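Local atomic coordinates of stringent starvation protein B (Caulobacter vibrioides, PDB entry 2QAS), a protein that probably acts as an adaptor that helps bring ssrA-tagged proteins to ClpX, the unfoldase of the ClpXP protease. Residues Tyr48-Thr53 against Ala109-Tyr114; Ala23-Val28 against Leu122-Pro127; Thr88-Thr93 against Leu103-Ala108; Pro44-Ile49 against Asp115-Phe120. All coordinates share one frame; numbering follows the deposited sequence.

Contact 1 (Tyr48-Thr53 against Ala109-Tyr114); sequences YITFKT and ALTRFY
Thr50 faces Thr111 and Arg112 at once, which makes this antiparallel strand pair a clear example of the classic beta bulge. Thr50 O accepts from Thr111 N at 2.9 Å, while the bond from Arg112 N to the same oxygen is weak. In return, Thr50 N gives Arg112 O a nearly straight bond of 3.0 Å, with 169° at the hydrogen. Beyond the bulge the partners shift by one residue, pairing Phe51 with Leu110 and bonding Lys52 N to Ala109 O.

On one face of the sheet, Phe113 CG is anti to its backbone N (chi1 -176°), and the ring edge meets Ile49 CD1, 3.3 Å from Phe113 CD1; Ile49 CG2 rests 4.0 Å from Leu110 CG. Val28 and Ala31 of helix 16-35 pack on Phe113 from this side. On the other face, Thr50 CB lies 3.7 Å from Arg112 CB. The neighbouring strand 71-76 positions the polar ends here, with Thr73 OG1 bonded to Thr50 OG1 and Glu71 OE1 to Thr111 OG1. A water 2.8 Å from Thr50 OG1 also makes weak bonds to Tyr48 O and Arg112 NH1. The Arg112 guanidinium has Tyr114 CB over the centre of one face, 3.8 Å above the plane.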
loop_
_atom_site.group_PDB
_atom_site.type_symbol
_atom_site.label_atom_id
_atom_site.label_comp_id
_atom_site.label_asym_id
_atom_site.label_seq_id
_atom_site.Cartn_x
_atom_site.Cartn_y
_atom_site.Cartn_z
ATOM N N TYR A 48 5.451 15.350 8.935
ATOM C CA TYR A 48 4.286 16.123 9.320
ATOM C C TYR A 48 3.120 15.157 9.163
ATOM O O TYR A 48 2.828 14.702 8.059
ATOM C CB TYR A 48 4.083 17.328 8.408
ATOM C CG TYR A 48 4.961 18.507 8.751
ATOM C CD1 TYR A 48 6.311 18.532 8.400
ATOM C CD2 TYR A 48 4.448 19.587 9.476
ATOM C CE1 TYR A 48 7.135 19.598 8.764
ATOM C CE2 TYR A 48 5.258 20.661 9.846
ATOM C CZ TYR A 48 6.602 20.661 9.488
ATOM O OH TYR A 48 7.398 21.725 9.868
ATOM N N ILE A 49 2.476 14.824 10.272
ATOM C CA ILE A 49 1.348 13.911 10.258
ATOM C C ILE A 49 0.080 14.673 10.612
ATOM O O ILE A 49 0.034 15.362 11.630
ATOM C CB ILE A 49 1.506 12.793 11.321
ATOM C CG1 ILE A 49 2.865 12.113 11.190
ATOM C CG2 ILE A 49 0.380 11.792 11.189
ATOM C CD1 ILE A 49 3.071 11.477 9.880
ATOM N N THR A 50 -0.953 14.556 9.785
ATOM C CA THR A 50 -2.203 15.233 10.094
ATOM C C THR A 50 -3.266 14.169 10.301
ATOM O O THR A 50 -3.358 13.230 9.522
ATOM C CB THR A 50 -2.630 16.174 8.959
ATOM O OG1 THR A 50 -1.546 17.055 8.633
ATOM C CG2 THR A 50 -3.828 17.003 9.389
ATOM N N PHE A 51 -4.057 14.305 11.358
ATOM C CA PHE A 51 -5.100 13.325 11.645
ATOM C C PHE A 51 -6.390 13.914 12.211
ATOM O O PHE A 51 -6.422 15.040 12.724
ATOM C CB PHE A 51 -4.592 12.284 12.634
ATOM C CG PHE A 51 -4.256 12.851 13.986
ATOM C CD1 PHE A 51 -3.067 13.545 14.188
ATOM C CD2 PHE A 51 -5.135 12.696 15.055
ATOM C CE1 PHE A 51 -2.758 14.075 15.435
ATOM C CE2 PHE A 51 -4.841 13.221 16.309
ATOM C CZ PHE A 51 -3.648 13.912 16.505
ATOM N N LYS A 52 -7.445 13.112 12.135
ATOM C CA LYS A 52 -8.758 13.496 12.628
ATOM C C LYS A 52 -8.791 13.206 14.122
ATOM O O LYS A 52 -8.708 12.056 14.534
ATOM C CB LYS A 52 -9.843 12.684 11.909
ATOM C CG LYS A 52 -11.209 13.356 11.864
ATOM C CD LYS A 52 -11.219 14.536 10.886
ATOM C CE LYS A 52 -12.501 15.361 11.015
ATOM N NZ LYS A 52 -13.724 14.507 10.938
ATOM N N THR A 53 -8.909 14.262 14.918
ATOM C CA THR A 53 -8.943 14.175 16.375
ATOM C C THR A 53 -10.091 13.341 16.939
ATOM O O THR A 53 -9.939 12.676 17.969
ATOM C CB THR A 53 -9.038 15.578 16.988
ATOM O OG1 THR A 53 -7.905 16.350 16.579
ATOM C CG2 THR A 53 -9.068 15.502 18.502
ATOM N N ALA A 109 -6.929 7.107 11.113
ATOM C CA ALA A 109 -7.277 8.495 11.382
ATOM C C ALA A 109 -6.498 9.478 10.509
ATOM O O ALA A 109 -6.902 10.624 10.356
ATOM C CB ALA A 109 -7.060 8.802 12.844
ATOM N N LEU A 110 -5.394 9.024 9.926
ATOM C CA LEU A 110 -4.564 9.880 9.087
ATOM C C LEU A 110 -5.276 10.495 7.899
ATOM O O LEU A 110 -6.123 9.860 7.272
ATOM C CB LEU A 110 -3.359 9.102 8.574
ATOM C CG LEU A 110 -2.099 9.183 9.427
ATOM C CD1 LEU A 110 -2.416 8.895 10.883
ATOM C CD2 LEU A 110 -1.101 8.189 8.879
ATOM N N THR A 111 -4.920 11.738 7.587
ATOM C CA THR A 111 -5.509 12.421 6.449
ATOM C C THR A 111 -4.419 13.063 5.597
ATOM O O THR A 111 -4.650 13.421 4.446
ATOM C CB THR A 111 -6.524 13.505 6.880
ATOM O OG1 THR A 111 -5.836 14.609 7.467
ATOM C CG2 THR A 111 -7.507 12.944 7.893
ATOM N N ARG A 112 -3.221 13.204 6.147
ATOM C CA ARG A 112 -2.153 13.800 5.363
ATOM C C ARG A 112 -0.774 13.412 5.876
ATOM O O ARG A 112 -0.581 13.220 7.075
ATOM C CB ARG A 112 -2.294 15.323 5.353
ATOM C CG ARG A 112 -1.516 15.986 4.234
ATOM C CD ARG A 112 -0.951 17.329 4.652
ATOM N NE ARG A 112 -0.154 17.931 3.585
ATOM C CZ ARG A 112 0.729 18.910 3.767
ATOM N NH1 ARG A 112 0.935 19.403 4.987
ATOM N NH2 ARG A 112 1.412 19.396 2.733
ATOM N N PHE A 113 0.175 13.290 4.954
ATOM C CA PHE A 113 1.548 12.926 5.274
ATOM C C PHE A 113 2.465 13.795 4.432
ATOM O O PHE A 113 2.241 13.936 3.233
ATOM C CB PHE A 113 1.815 11.463 4.934
ATOM C CG PHE A 113 3.184 11.000 5.328
ATOM C CD1 PHE A 113 3.487 10.744 6.667
ATOM C CD2 PHE A 113 4.186 10.849 4.369
ATOM C CE1 PHE A 113 4.770 10.347 7.048
ATOM C CE2 PHE A 113 5.476 10.453 4.733
ATOM C CZ PHE A 113 5.769 10.202 6.079
ATOM N N TYR A 114 3.497 14.365 5.045
ATOM C CA TYR A 114 4.408 15.236 4.315
ATOM C C TYR A 114 5.818 15.277 4.903
ATOM O O TYR A 114 5.990 15.448 6.106
ATOM C CB TYR A 114 3.825 16.665 4.271
ATOM C CG TYR A 114 4.606 17.628 3.397
ATOM C CD1 TYR A 114 4.795 17.366 2.042
ATOM C CD2 TYR A 114 5.190 18.783 3.931
ATOM C CE1 TYR A 114 5.546 18.221 1.230
ATOM C CE2 TYR A 114 5.957 19.656 3.122
ATOM C CZ TYR A 114 6.126 19.363 1.772
ATOM O OH TYR A 114 6.869 20.191 0.954
HETATM O O HOH W 1 0.852 16.900 7.154
#

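Contact 2 (Ala23-Val28 against Leu122-Pro127); sequences ALRGVV and LQFSAP
Arg25 reaches from the helix along Phe124. Arg25 CB lies 4.2 Å from Phe124 CE2. Arg25 CG, anti to the carbonyl carbon (chi1 -71°), comes to 3.4 Å from Phe124 CD2. The chain stays extended from CG to NE, running past the ring in the direction opposite to that of the Phe124 side chain, and Arg25 NE passes near Phe124 CB. At the tip the guanidinium lies against the root of the phenylalanine: Arg25 CZ is 3.3 Å from Phe124 CB, and Phe124 CG sits over one face of the group, offset toward its rim. The guanidinium and ring planes are only 25° apart. Arg25 NH2 approaches Ser125 N to 3.1 Å, but both are donors and do not bond. Arg25 NH1, by contrast, is held by a hydrogen bond to Leu110 O.

This is a helix packed over one face of an antiparallel sheet: helix 16-35 here meets the sheet's outermost strand 120-123 and the loop that follows it. The same helix also faces the second subunit, where Leu24 packs on Ala20 and Val27 on Ala23 of that chain. Within the contact, the Phe124 ring turns its edge to the backbone of Leu24, while Leu24 CB lies 4.0 Å from Phe124 CE2. One turn further on, Val28 CG2 comes to 3.7 Å from Phe124 CZ. Leu122 supplies the remaining apolar contact through its CD1 branch, which nestles beside the carbonyl O of Leu24 and 4.1 Å from Val27 CB.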
loop_
_atom_site.group_PDB
_atom_site.type_symbol
_atom_site.label_atom_id
_atom_site.label_comp_id
_atom_site.label_asym_id
_atom_site.label_seq_id
_atom_site.Cartn_x
_atom_site.Cartn_y
_atom_site.Cartn_z
ATOM N N ALA A 23 -3.682 0.959 1.081
ATOM C CA ALA A 23 -2.351 0.481 0.769
ATOM C C ALA A 23 -1.340 1.577 1.082
ATOM O O ALA A 23 -0.294 1.316 1.666
ATOM C CB ALA A 23 -2.264 0.091 -0.708
ATOM N N LEU A 24 -1.665 2.808 0.707
ATOM C CA LEU A 24 -0.752 3.914 0.928
ATOM C C LEU A 24 -0.609 4.375 2.384
ATOM O O LEU A 24 0.412 4.965 2.749
ATOM C CB LEU A 24 -1.133 5.082 0.020
ATOM C CG LEU A 24 -0.805 4.783 -1.443
ATOM C CD1 LEU A 24 -1.298 5.908 -2.333
ATOM C CD2 LEU A 24 0.704 4.596 -1.592
ATOM N N ARG A 25 -1.613 4.116 3.215
ATOM C CA ARG A 25 -1.505 4.491 4.620
ATOM C C ARG A 25 -0.324 3.712 5.184
ATOM O O ARG A 25 0.336 4.151 6.131
ATOM C CB ARG A 25 -2.781 4.135 5.387
ATOM C CG ARG A 25 -3.974 5.020 5.041
ATOM C CD ARG A 25 -5.192 4.666 5.880
ATOM N NE ARG A 25 -6.333 5.532 5.575
ATOM C CZ ARG A 25 -6.402 6.824 5.885
ATOM N NH1 ARG A 25 -5.392 7.413 6.516
ATOM N NH2 ARG A 25 -7.478 7.534 5.562
ATOM N N GLY A 26 -0.056 2.562 4.568
ATOM C CA GLY A 26 1.039 1.710 4.990
ATOM C C GLY A 26 2.411 2.337 4.837
ATOM O O GLY A 26 3.370 1.884 5.467
ATOM N N VAL A 27 2.524 3.361 3.995
ATOM C CA VAL A 27 3.809 4.038 3.809
ATOM C C VAL A 27 4.093 4.861 5.067
ATOM O O VAL A 27 5.241 5.000 5.495
ATOM C CB VAL A 27 3.795 4.982 2.582
ATOM C CG1 VAL A 27 5.084 5.794 2.531
ATOM C CG2 VAL A 27 3.655 4.175 1.307
ATOM N N VAL A 28 3.035 5.405 5.656
ATOM C CA VAL A 28 3.176 6.191 6.873
ATOM C C VAL A 28 3.700 5.273 7.966
ATOM O O VAL A 28 4.648 5.601 8.673
ATOM C CB VAL A 28 1.827 6.785 7.303
ATOM C CG1 VAL A 28 1.979 7.527 8.615
ATOM C CG2 VAL A 28 1.304 7.722 6.202
ATOM N N LEU A 122 1.313 12.837 0.876
ATOM C CA LEU A 122 0.224 11.879 0.674
ATOM C C LEU A 122 -1.040 12.453 1.296
ATOM O O LEU A 122 -0.970 13.142 2.307
ATOM C CB LEU A 122 0.536 10.537 1.350
ATOM C CG LEU A 122 1.680 9.678 0.810
ATOM C CD1 LEU A 122 1.856 8.461 1.708
ATOM C CD2 LEU A 122 1.386 9.244 -0.621
ATOM N N GLN A 123 -2.192 12.175 0.693
ATOM C CA GLN A 123 -3.470 12.657 1.211
ATOM C C GLN A 123 -4.443 11.481 1.263
ATOM O O GLN A 123 -4.641 10.800 0.265
ATOM C CB GLN A 123 -4.022 13.773 0.312
ATOM C CG GLN A 123 -3.078 14.979 0.150
ATOM C CD GLN A 123 -3.599 16.037 -0.835
ATOM O OE1 GLN A 123 -4.691 16.588 -0.657
ATOM N NE2 GLN A 123 -2.812 16.326 -1.875
ATOM N N PHE A 124 -5.038 11.236 2.429
ATOM C CA PHE A 124 -5.974 10.124 2.588
ATOM C C PHE A 124 -7.381 10.573 2.960
ATOM O O PHE A 124 -7.702 11.761 2.934
ATOM C CB PHE A 124 -5.499 9.151 3.671
ATOM C CG PHE A 124 -4.030 8.871 3.648
ATOM C CD1 PHE A 124 -3.141 9.714 4.297
ATOM C CD2 PHE A 124 -3.534 7.755 2.996
ATOM C CE1 PHE A 124 -1.782 9.447 4.299
ATOM C CE2 PHE A 124 -2.177 7.481 2.991
ATOM C CZ PHE A 124 -1.299 8.329 3.645
ATOM N N SER A 125 -8.202 9.587 3.322
ATOM C CA SER A 125 -9.598 9.781 3.719
ATOM C C SER A 125 -10.342 10.714 2.771
ATOM O O SER A 125 -11.431 11.198 3.087
ATOM C CB SER A 125 -9.679 10.322 5.152
ATOM O OG SER A 125 -11.019 10.335 5.621
ATOM N N ALA A 126 -9.748 10.952 1.604
ATOM C CA ALA A 126 -10.337 11.824 0.597
ATOM C C ALA A 126 -10.644 11.039 -0.676
ATOM O O ALA A 126 -9.758 10.819 -1.505
ATOM C CB ALA A 126 -9.384 12.981 0.286
ATOM N N PRO A 127 -11.907 10.597 -0.838
ATOM C CA PRO A 127 -12.336 9.834 -2.018
ATOM C C PRO A 127 -12.542 10.721 -3.251
ATOM O O PRO A 127 -12.637 10.227 -4.379
ATOM C CB PRO A 127 -13.634 9.181 -1.545
ATOM C CG PRO A 127 -14.207 10.225 -0.637
ATOM C CD PRO A 127 -12.993 10.672 0.159
#

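Contact 3 (Thr88-Thr93 against Leu103-Ala108); sequences TFFSVT and LSVPYA
In the beta hairpin of strands 89-96 and 99-106, Phe90 and Val105 form an antiparallel hydrogen-bonded pair. Phe90 N bonds to Val105 O at 2.9 Å, and Val105 N returns to Phe90 O at 2.7 Å, nearly straight at the hydrogen (171°) and close to the line of the C=O bond. Val92 and Leu103 make the next such pair.

The two side chains lie side by side, pointing the same way. With chi1 at 69°, Phe90 CG sits between the backbone N and the carbonyl carbon, and the ring presents a face to Val105 CB, 4.1 Å from the ring centroid in a CH-pi contact. Tyr107 crosses the ring obliquely, its CE2 3.6 Å from Phe90 CD1, while its OH is hydrogen-bonded to Gly86 O.

Where the strands part, Tyr107 N bonds to Thr88 O at 3.3 Å, and a water donates to that same oxygen at 2.8 Å while accepting from Ala108 N. The apolar face carrying Phe90 and Val105 packs on Leu32 of helix 16-35 and on Ile49 and Phe51 of strand 47-52. Buried hydrocarbon thus holds the hairpin to the core, whereas Thr88 O, sharing a water, is served partly by solvent.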
loop_
_atom_site.group_PDB
_atom_site.type_symbol
_atom_site.label_atom_id
_atom_site.label_comp_id
_atom_site.label_asym_id
_atom_site.label_seq_id
_atom_site.Cartn_x
_atom_site.Cartn_y
_atom_site.Cartn_z
ATOM N N THR A 88 -1.385 -1.322 13.989
ATOM C CA THR A 88 -2.615 -0.625 13.621
ATOM C C THR A 88 -2.680 0.849 14.042
ATOM O O THR A 88 -3.535 1.601 13.574
ATOM C CB THR A 88 -3.846 -1.353 14.193
ATOM O OG1 THR A 88 -3.717 -1.469 15.617
ATOM C CG2 THR A 88 -3.963 -2.745 13.585
ATOM N N PHE A 89 -1.779 1.263 14.928
ATOM C CA PHE A 89 -1.748 2.643 15.401
ATOM C C PHE A 89 -0.377 2.948 15.996
ATOM O O PHE A 89 0.385 2.031 16.299
ATOM C CB PHE A 89 -2.813 2.847 16.476
ATOM C CG PHE A 89 -2.443 2.256 17.798
ATOM C CD1 PHE A 89 -1.722 2.996 18.728
ATOM C CD2 PHE A 89 -2.754 0.931 18.090
ATOM C CE1 PHE A 89 -1.311 2.428 19.926
ATOM C CE2 PHE A 89 -2.347 0.353 19.287
ATOM C CZ PHE A 89 -1.622 1.103 20.207
ATOM N N PHE A 90 -0.060 4.230 16.158
ATOM C CA PHE A 90 1.217 4.612 16.757
ATOM C C PHE A 90 0.990 5.578 17.915
ATOM O O PHE A 90 -0.011 6.306 17.946
ATOM C CB PHE A 90 2.156 5.256 15.724
ATOM C CG PHE A 90 1.711 6.620 15.237
ATOM C CD1 PHE A 90 0.796 6.743 14.193
ATOM C CD2 PHE A 90 2.230 7.783 15.812
ATOM C CE1 PHE A 90 0.401 8.004 13.723
ATOM C CE2 PHE A 90 1.844 9.046 15.353
ATOM C CZ PHE A 90 0.929 9.159 14.308
ATOM N N SER A 91 1.897 5.556 18.885
ATOM C CA SER A 91 1.798 6.482 20.004
ATOM C C SER A 91 3.151 7.188 20.124
ATOM O O SER A 91 4.180 6.624 19.747
ATOM C CB SER A 91 1.380 5.763 21.306
ATOM O OG SER A 91 2.274 4.737 21.669
ATOM N N VAL A 92 3.129 8.432 20.608
ATOM C CA VAL A 92 4.328 9.274 20.724
ATOM C C VAL A 92 4.169 10.297 21.836
ATOM O O VAL A 92 3.054 10.694 22.168
ATOM C CB VAL A 92 4.556 10.157 19.452
ATOM C CG1 VAL A 92 5.994 10.603 19.372
ATOM C CG2 VAL A 92 4.160 9.418 18.212
ATOM N N THR A 93 5.291 10.757 22.374
ATOM C CA THR A 93 5.263 11.791 23.392
ATOM C C THR A 93 5.772 13.059 22.721
ATOM O O THR A 93 6.842 13.057 22.107
ATOM C CB THR A 93 6.187 11.471 24.558
ATOM O OG1 THR A 93 5.720 10.294 25.221
ATOM C CG2 THR A 93 6.214 12.638 25.547
ATOM N N LEU A 103 0.212 10.631 22.933
ATOM C CA LEU A 103 -0.825 10.535 21.917
ATOM C C LEU A 103 -0.805 9.182 21.247
ATOM O O LEU A 103 0.259 8.591 21.037
ATOM C CB LEU A 103 -0.612 11.574 20.825
ATOM C CG LEU A 103 -0.930 13.034 21.090
ATOM C CD1 LEU A 103 -0.565 13.822 19.843
ATOM C CD2 LEU A 103 -2.411 13.200 21.418
ATOM N N SER A 104 -1.992 8.709 20.898
ATOM C CA SER A 104 -2.150 7.454 20.188
ATOM C C SER A 104 -2.990 7.773 18.975
ATOM O O SER A 104 -4.079 8.330 19.099
ATOM C CB SER A 104 -2.843 6.412 21.054
ATOM O OG SER A 104 -1.875 5.718 21.811
ATOM N N VAL A 105 -2.476 7.435 17.801
ATOM C CA VAL A 105 -3.197 7.718 16.571
ATOM C C VAL A 105 -3.269 6.503 15.660
ATOM O O VAL A 105 -2.249 5.879 15.362
ATOM C CB VAL A 105 -2.522 8.878 15.807
ATOM C CG1 VAL A 105 -3.288 9.179 14.528
ATOM C CG2 VAL A 105 -2.449 10.105 16.704
ATOM N N PRO A 106 -4.485 6.132 15.223
ATOM C CA PRO A 106 -4.592 4.970 14.338
ATOM C C PRO A 106 -4.194 5.426 12.944
ATOM O O PRO A 106 -4.346 6.603 12.605
ATOM C CB PRO A 106 -6.080 4.604 14.414
ATOM C CG PRO A 106 -6.531 5.188 15.716
ATOM C CD PRO A 106 -5.812 6.513 15.735
ATOM N N TYR A 107 -3.670 4.519 12.132
ATOM C CA TYR A 107 -3.305 4.916 10.786
ATOM C C TYR A 107 -4.568 5.280 10.014
ATOM O O TYR A 107 -4.522 6.042 9.052
ATOM C CB TYR A 107 -2.530 3.796 10.107
ATOM C CG TYR A 107 -1.268 3.477 10.867
ATOM C CD1 TYR A 107 -1.135 2.282 11.565
ATOM C CD2 TYR A 107 -0.225 4.406 10.943
ATOM C CE1 TYR A 107 0.005 2.016 12.325
ATOM C CE2 TYR A 107 0.916 4.150 11.699
ATOM C CZ TYR A 107 1.024 2.955 12.389
ATOM O OH TYR A 107 2.136 2.699 13.157
ATOM N N ALA A 108 -5.700 4.754 10.470
ATOM C CA ALA A 108 -6.984 5.027 9.842
ATOM C C ALA A 108 -7.390 6.491 10.029
ATOM O O ALA A 108 -8.107 7.062 9.202
ATOM C CB ALA A 108 -8.049 4.120 10.431
HETATM O O HOH W 2 -5.774 1.859 11.844
#

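Contact 4 (Pro44-Ile49 against Asp115-Phe120); sequences PHHLYI and DPSVQF
Leu47 and Asp115 bring their CA atoms to 4.9 Å where the residues leading into strand 47-52 run beside the turn that follows strand 110-115, and His45 lies against Ser117 farther out. Pro44 O takes two hydrogen bonds. Ser117 OG donates to it at 2.6 Å from well above the carbonyl plane (77° out), and His46 ND1 donates from within that plane at 2.8 Å, the oxygen lying close to the plane of the imidazole. This shared acceptor ties the tip of the turn to the bend before the strand.

Asp115 has CG anti to its backbone N (chi1 -180°), and its carboxylate works through both oxygens. OD2 receives His45 ND1 at 2.7 Å on its syn side, with the ring and carboxylate planes 79° apart, while OD1 accepts the amide N of Ser117 at 3.1 Å. Tyr16 OH of the second subunit also bonds to OD2, and these partners would be expected to favour a charged carboxylate. Val118 CG1 adds a contact of 3.5 Å with His45 CE1.

Pro116 touches two rings. Its CD stands over one face of the His46 ring, 3.8 Å above the plane, in a CH-pi contact, and its CG lies 3.5 Å from Tyr48 CE1. Met14 of the second subunit packs on both His45 and Asp115. The turn combines an Asx turn, closed by Ser117 N on Asp115 OD1, with a G1 beta bulge in which Gln119 and Phe120 both face Asp115; it forms the connection of the 110-115/120-123 hairpin at the subunit interface.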
loop_
_atom_site.group_PDB
_atom_site.type_symbol
_atom_site.label_atom_id
_atom_site.label_comp_id
_atom_site.label_asym_id
_atom_site.label_seq_id
_atom_site.Cartn_x
_atom_site.Cartn_y
_atom_site.Cartn_z
ATOM N N PRO A 44 18.203 15.124 6.492
ATOM C CA PRO A 44 17.268 16.080 7.100
ATOM C C PRO A 44 15.794 15.668 7.118
ATOM O O PRO A 44 14.918 16.515 7.275
ATOM C CB PRO A 44 17.477 17.325 6.252
ATOM C CG PRO A 44 17.616 16.725 4.880
ATOM C CD PRO A 44 18.568 15.557 5.129
ATOM N N HIS A 45 15.513 14.380 6.953
ATOM C CA HIS A 45 14.127 13.917 6.940
ATOM C C HIS A 45 13.381 14.119 8.257
ATOM O O HIS A 45 13.903 13.833 9.332
ATOM C CB HIS A 45 14.070 12.435 6.560
ATOM C CG HIS A 45 14.459 12.158 5.142
ATOM N ND1 HIS A 45 13.604 12.369 4.082
ATOM C CD2 HIS A 45 15.615 11.699 4.608
ATOM C CE1 HIS A 45 14.216 12.051 2.955
ATOM N NE2 HIS A 45 15.438 11.642 3.247
ATOM N N HIS A 46 12.166 14.645 8.149
ATOM C CA HIS A 46 11.287 14.851 9.289
ATOM C C HIS A 46 9.858 14.722 8.777
ATOM O O HIS A 46 9.611 14.900 7.581
ATOM C CB HIS A 46 11.527 16.205 9.972
ATOM C CG HIS A 46 11.471 17.385 9.057
ATOM N ND1 HIS A 46 12.417 17.615 8.078
ATOM C CD2 HIS A 46 10.608 18.426 8.999
ATOM C CE1 HIS A 46 12.137 18.747 7.457
ATOM N NE2 HIS A 46 11.044 19.260 7.997
ATOM N N LEU A 47 8.913 14.415 9.664
ATOM C CA LEU A 47 7.543 14.203 9.212
ATOM C C LEU A 47 6.452 15.096 9.770
ATOM O O LEU A 47 6.507 15.531 10.907
ATOM C CB LEU A 47 7.144 12.739 9.469
ATOM C CG LEU A 47 8.214 11.670 9.188
ATOM C CD1 LEU A 47 7.676 10.294 9.527
ATOM C CD2 LEU A 47 8.641 11.719 7.729
ATOM N N TYR A 48 5.451 15.350 8.935
ATOM C CA TYR A 48 4.286 16.123 9.320
ATOM C C TYR A 48 3.120 15.157 9.163
ATOM O O TYR A 48 2.828 14.702 8.059
ATOM C CB TYR A 48 4.083 17.328 8.408
ATOM C CG TYR A 48 4.961 18.507 8.751
ATOM C CD1 TYR A 48 6.311 18.532 8.400
ATOM C CD2 TYR A 48 4.448 19.587 9.476
ATOM C CE1 TYR A 48 7.135 19.598 8.764
ATOM C CE2 TYR A 48 5.258 20.661 9.846
ATOM C CZ TYR A 48 6.602 20.661 9.488
ATOM O OH TYR A 48 7.398 21.725 9.868
ATOM N N ILE A 49 2.476 14.824 10.272
ATOM C CA ILE A 49 1.348 13.911 10.258
ATOM C C ILE A 49 0.080 14.673 10.612
ATOM O O ILE A 49 0.034 15.362 11.630
ATOM C CB ILE A 49 1.506 12.793 11.321
ATOM C CG1 ILE A 49 2.865 12.113 11.190
ATOM C CG2 ILE A 49 0.380 11.792 11.189
ATOM C CD1 ILE A 49 3.071 11.477 9.880
ATOM N N ASP A 115 6.821 15.105 4.047
ATOM C CA ASP A 115 8.219 15.174 4.460
ATOM C C ASP A 115 8.837 16.297 3.633
ATOM O O ASP A 115 9.258 16.080 2.504
ATOM C CB ASP A 115 8.963 13.873 4.156
ATOM C CG ASP A 115 10.427 13.922 4.591
ATOM O OD1 ASP A 115 10.977 15.035 4.773
ATOM O OD2 ASP A 115 11.046 12.847 4.745
ATOM N N PRO A 116 8.893 17.514 4.189
ATOM C CA PRO A 116 9.448 18.711 3.542
ATOM C C PRO A 116 10.804 18.555 2.850
ATOM O O PRO A 116 11.077 19.250 1.879
ATOM C CB PRO A 116 9.523 19.718 4.693
ATOM C CG PRO A 116 8.354 19.357 5.517
ATOM C CD PRO A 116 8.416 17.838 5.546
ATOM N N SER A 117 11.647 17.655 3.355
ATOM C CA SER A 117 12.989 17.442 2.809
ATOM C C SER A 117 13.080 17.006 1.352
ATOM O O SER A 117 13.994 17.422 0.623
ATOM C CB SER A 117 13.752 16.438 3.672
ATOM O OG SER A 117 14.239 17.068 4.843
ATOM N N VAL A 118 12.148 16.152 0.941
ATOM C CA VAL A 118 12.112 15.646 -0.425
ATOM C C VAL A 118 10.738 15.952 -1.003
ATOM O O VAL A 118 10.334 15.397 -2.016
ATOM C CB VAL A 118 12.373 14.117 -0.462
ATOM C CG1 VAL A 118 13.807 13.826 -0.039
ATOM C CG2 VAL A 118 11.405 13.391 0.478
ATOM N N GLN A 119 10.023 16.846 -0.335
ATOM C CA GLN A 119 8.695 17.249 -0.768
ATOM C C GLN A 119 7.773 16.097 -1.137
ATOM O O GLN A 119 7.001 16.190 -2.095
ATOM C CB GLN A 119 8.805 18.206 -1.947
ATOM C CG GLN A 119 9.441 19.539 -1.600
ATOM C CD GLN A 119 9.775 20.333 -2.844
ATOM O OE1 GLN A 119 8.891 20.672 -3.639
ATOM N NE2 GLN A 119 11.059 20.624 -3.028
ATOM N N PHE A 120 7.845 15.012 -0.373
ATOM C CA PHE A 120 6.977 13.876 -0.623
ATOM C C PHE A 120 5.719 14.046 0.220
ATOM O O PHE A 120 5.804 14.244 1.428
ATOM C CB PHE A 120 7.683 12.567 -0.261
ATOM C CG PHE A 120 6.801 11.365 -0.388
ATOM C CD1 PHE A 120 6.127 10.861 0.720
ATOM C CD2 PHE A 120 6.582 10.777 -1.634
ATOM C CE1 PHE A 120 5.239 9.794 0.592
ATOM C CE2 PHE A 120 5.695 9.708 -1.775
ATOM C CZ PHE A 120 5.020 9.216 -0.658
#

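From the N terminus, helix 16-35 comes first, and contact 2 joins it to the chain's last strand and the loop beyond, closing the widest loop. Within it, contact 4 (44-49 with 115-120) encloses contact 1 (48-53 with 109-114), their first segments overlapping at Tyr48 and Ile49: contact 1 pairs strand 47-52 with 110-115, whereas contact 4 joins its approach to the following turn. Contact 3, the hairpin of the second sheet, is innermost, so the loops nest without crossing. Ile49 meets Phe90, linking the two sheets, and Leu110 touches both Val28 and Val105, joining helix, four-stranded sheet and hairpin. Contacts 2 and 4 both also reach the second subunit.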